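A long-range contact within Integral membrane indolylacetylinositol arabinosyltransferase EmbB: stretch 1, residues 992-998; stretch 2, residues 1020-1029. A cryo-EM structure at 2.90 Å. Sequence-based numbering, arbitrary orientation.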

# COMPACT_ATOMS: atom_id res chain seq x y z
N GLU B 992 7.90 -36.57 -2.34
CA GLU B 992 6.87 -37.54 -2.00
C GLU B 992 5.48 -37.02 -2.39
O GLU B 992 5.32 -35.88 -2.84
CB GLU B 992 6.90 -37.86 -0.50
CG GLU B 992 8.00 -38.82 -0.10
CD GLU B 992 8.06 -39.04 1.40
OE1 GLU B 992 7.44 -38.25 2.14
OE2 GLU B 992 8.73 -40.00 1.83
N VAL B 993 4.48 -37.87 -2.21
CA VAL B 993 3.10 -37.55 -2.53
C VAL B 993 2.35 -37.34 -1.22
O VAL B 993 2.27 -38.27 -0.41
CB VAL B 993 2.43 -38.65 -3.37
CG1 VAL B 993 0.98 -38.32 -3.62
CG2 VAL B 993 3.18 -38.84 -4.68
N PRO B 994 1.80 -36.16 -0.96
CA PRO B 994 1.10 -35.92 0.30
C PRO B 994 -0.33 -36.46 0.26
O PRO B 994 -0.90 -36.73 -0.80
CB PRO B 994 1.10 -34.40 0.41
CG PRO B 994 1.06 -33.94 -1.00
CD PRO B 994 1.83 -34.95 -1.81
N LYS B 995 -0.90 -36.61 1.46
CA LYS B 995 -2.26 -37.08 1.61
C LYS B 995 -3.20 -36.05 2.22
O LYS B 995 -4.42 -36.15 2.00
CB LYS B 995 -2.30 -38.35 2.47
CG LYS B 995 -1.14 -39.29 2.19
CD LYS B 995 -1.53 -40.74 2.42
CE LYS B 995 -0.39 -41.67 2.04
NZ LYS B 995 -0.69 -43.09 2.36
N PHE B 996 -2.69 -35.08 2.96
CA PHE B 996 -3.50 -34.00 3.51
C PHE B 996 -2.75 -32.69 3.33
O PHE B 996 -1.54 -32.67 3.13
CB PHE B 996 -3.81 -34.21 5.00
CG PHE B 996 -4.60 -35.45 5.29
CD1 PHE B 996 -5.99 -35.42 5.24
CD2 PHE B 996 -3.98 -36.63 5.62
CE1 PHE B 996 -6.72 -36.55 5.51
CE2 PHE B 996 -4.71 -37.76 5.89
CZ PHE B 996 -6.09 -37.72 5.84
N ARG B 997 -3.50 -31.59 3.41
CA ARG B 997 -2.92 -30.25 3.35
C ARG B 997 -3.50 -29.42 4.48
O ARG B 997 -4.72 -29.30 4.60
CB ARG B 997 -3.20 -29.59 2.00
CG ARG B 997 -2.68 -28.16 1.92
CD ARG B 997 -3.24 -27.42 0.72
NE ARG B 997 -2.90 -26.00 0.77
CZ ARG B 997 -3.46 -25.08 -0.02
NH1 ARG B 997 -3.09 -23.81 0.09
NH2 ARG B 997 -4.37 -25.43 -0.91
N ILE B 998 -2.63 -28.85 5.30
CA ILE B 998 -3.02 -28.02 6.43
C ILE B 998 -2.71 -26.57 6.09
O ILE B 998 -1.61 -26.26 5.60
CB ILE B 998 -2.33 -28.45 7.73
CG1 ILE B 998 -2.54 -29.95 7.96
CG2 ILE B 998 -2.87 -27.67 8.90
CD1 ILE B 998 -1.92 -30.46 9.23
N LEU B 1020 5.04 -25.03 -4.07
CA LEU B 1020 4.77 -26.46 -3.94
C LEU B 1020 3.39 -26.84 -4.45
O LEU B 1020 3.12 -28.04 -4.59
CB LEU B 1020 4.90 -26.91 -2.48
CG LEU B 1020 6.28 -27.41 -2.05
CD1 LEU B 1020 6.26 -27.77 -0.58
CD2 LEU B 1020 6.70 -28.60 -2.89
N LEU B 1021 2.52 -25.88 -4.74
CA LEU B 1021 1.20 -26.13 -5.29
C LEU B 1021 1.20 -26.25 -6.80
O LEU B 1021 0.13 -26.17 -7.42
CB LEU B 1021 0.23 -25.03 -4.85
CG LEU B 1021 0.05 -24.83 -3.35
CD1 LEU B 1021 -0.82 -23.63 -3.08
CD2 LEU B 1021 -0.54 -26.08 -2.71
N GLY B 1022 2.36 -26.44 -7.42
CA GLY B 1022 2.41 -26.67 -8.85
C GLY B 1022 2.39 -28.15 -9.15
O GLY B 1022 2.05 -28.57 -10.26
N ILE B 1023 2.77 -28.95 -8.16
CA ILE B 1023 2.76 -30.40 -8.28
C ILE B 1023 1.40 -30.98 -7.91
O ILE B 1023 0.87 -31.85 -8.61
CB ILE B 1023 3.88 -31.00 -7.41
CG1 ILE B 1023 5.25 -30.51 -7.88
CG2 ILE B 1023 3.80 -32.51 -7.42
CD1 ILE B 1023 6.35 -30.73 -6.88
N THR B 1024 0.82 -30.51 -6.81
CA THR B 1024 -0.43 -31.07 -6.30
C THR B 1024 -1.64 -30.68 -7.13
O THR B 1024 -2.68 -31.34 -7.01
CB THR B 1024 -0.64 -30.64 -4.85
OG1 THR B 1024 -0.86 -29.23 -4.79
CG2 THR B 1024 0.58 -30.99 -4.01
N ASP B 1025 -1.55 -29.64 -7.96
CA ASP B 1025 -2.63 -29.34 -8.88
C ASP B 1025 -2.55 -30.19 -10.14
O ASP B 1025 -3.57 -30.44 -10.79
CB ASP B 1025 -2.63 -27.86 -9.25
CG ASP B 1025 -2.80 -26.96 -8.04
OD1 ASP B 1025 -3.29 -27.44 -7.00
OD2 ASP B 1025 -2.45 -25.76 -8.13
N LEU B 1026 -1.35 -30.64 -10.50
CA LEU B 1026 -1.19 -31.52 -11.65
C LEU B 1026 -1.44 -32.98 -11.29
O LEU B 1026 -1.87 -33.76 -12.14
CB LEU B 1026 0.21 -31.39 -12.24
CG LEU B 1026 0.50 -30.23 -13.20
CD1 LEU B 1026 1.98 -30.20 -13.54
CD2 LEU B 1026 -0.32 -30.39 -14.46
N LEU B 1027 -1.18 -33.37 -10.04
CA LEU B 1027 -1.20 -34.77 -9.67
C LEU B 1027 -2.40 -35.17 -8.82
O LEU B 1027 -2.84 -36.32 -8.91
CB LEU B 1027 0.09 -35.13 -8.91
CG LEU B 1027 0.32 -36.59 -8.53
CD1 LEU B 1027 0.12 -37.49 -9.74
CD2 LEU B 1027 1.71 -36.77 -7.95
N LEU B 1028 -2.95 -34.27 -8.01
CA LEU B 1028 -3.95 -34.63 -7.02
C LEU B 1028 -5.15 -33.69 -7.10
O LEU B 1028 -5.11 -32.66 -7.78
CB LEU B 1028 -3.36 -34.61 -5.61
CG LEU B 1028 -2.08 -35.42 -5.40
CD1 LEU B 1028 -1.36 -34.96 -4.15
CD2 LEU B 1028 -2.39 -36.90 -5.33
N ARG B 1029 -6.22 -34.05 -6.40
CA ARG B 1029 -7.43 -33.25 -6.29
C ARG B 1029 -7.74 -33.02 -4.82
O ARG B 1029 -7.75 -33.97 -4.04
CB ARG B 1029 -8.61 -33.93 -6.98
CG ARG B 1029 -8.57 -33.87 -8.50
CD ARG B 1029 -9.50 -34.91 -9.11
NE ARG B 1029 -9.76 -34.66 -10.52
CZ ARG B 1029 -10.26 -35.56 -11.36
NH1 ARG B 1029 -10.57 -36.78 -10.92
NH2 ARG B 1029 -10.47 -35.25 -12.63

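No hydrogen bond crosses between these two stretches. What joins them is the packing of side chains, mostly aliphatic, and the buried surface is modest, about 247 Å² with both sides summed. The backbones stay well apart: the nearest pair of CA atoms, those of Val993 and Thr1024, are 8.3 Å from each other, so side chains must fill the gap.

Leu1028 covers the most. It is the first residue after the helix to leave helical phi/psi, although Leu1028 N still donates to Thr1024 O at 3.1 Å. Its CA-to-CB bond points toward stretch 1, and with chi1 in m and chi2 in t the forked end reaches two neighbours at once. Leu1028 CD2 lies 4.0 Å from Val993 CG1, while Leu1028 CD1 sits 4.0 Å from Pro994 CD and 3.8 Å from Pro994 O. A leucine suits this position because its forked, wholly apolar end can fill the space beside both residues: Leu1028 CD1 also lies 4.1 Å from Val993 CG1.

Val993 and Pro994 receive it, and the CA-to-CB bonds of both run sideways to stretch 2. Val993 branches at CB, so its two methyls diverge close to the backbone: as Val993 CG1 meets Leu1028, Val993 CG2 packs 4.1 Å from Leu1027 CD2. Leu1027, near the end of the helix, also directs its CA-to-CB bond toward stretch 1. Leu1027 N donates to Ile1023 O at 2.9 Å, a helical bond that helps hold the backbone from which the side chain projects. Pro994 offers a compact, rigid ring that is buried in the structure. Besides the meeting of its CD with Leu1028, Pro994 CG comes to 4.2 Å from the methyl Thr1024 CG2. Threonine serves here because it has an apolar methyl as well as a hydroxyl; with chi1 in p, the methyl is the part that approaches the proline.

A separate contact forms further along stretch 1, within the strand. The CA-to-CB bond of Arg997 points toward stretch 2, and its extended side chain, with chi1 to chi3 all in t, carries the guanidinium to Leu1021. The CA-to-CB bond of Leu1021 points sideways, but the end of its side chain comes nearer and places Leu1021 CD1 over one face of the guanidinium, 3.9 Å from Arg997 NH1. The planar group can accept a methyl against its face because its N-H bonds lie in the plane, and NH1 is hydrogen-bonded elsewhere in the structure. The leucine thus lies over one face of the guanidinium of a buried arginine.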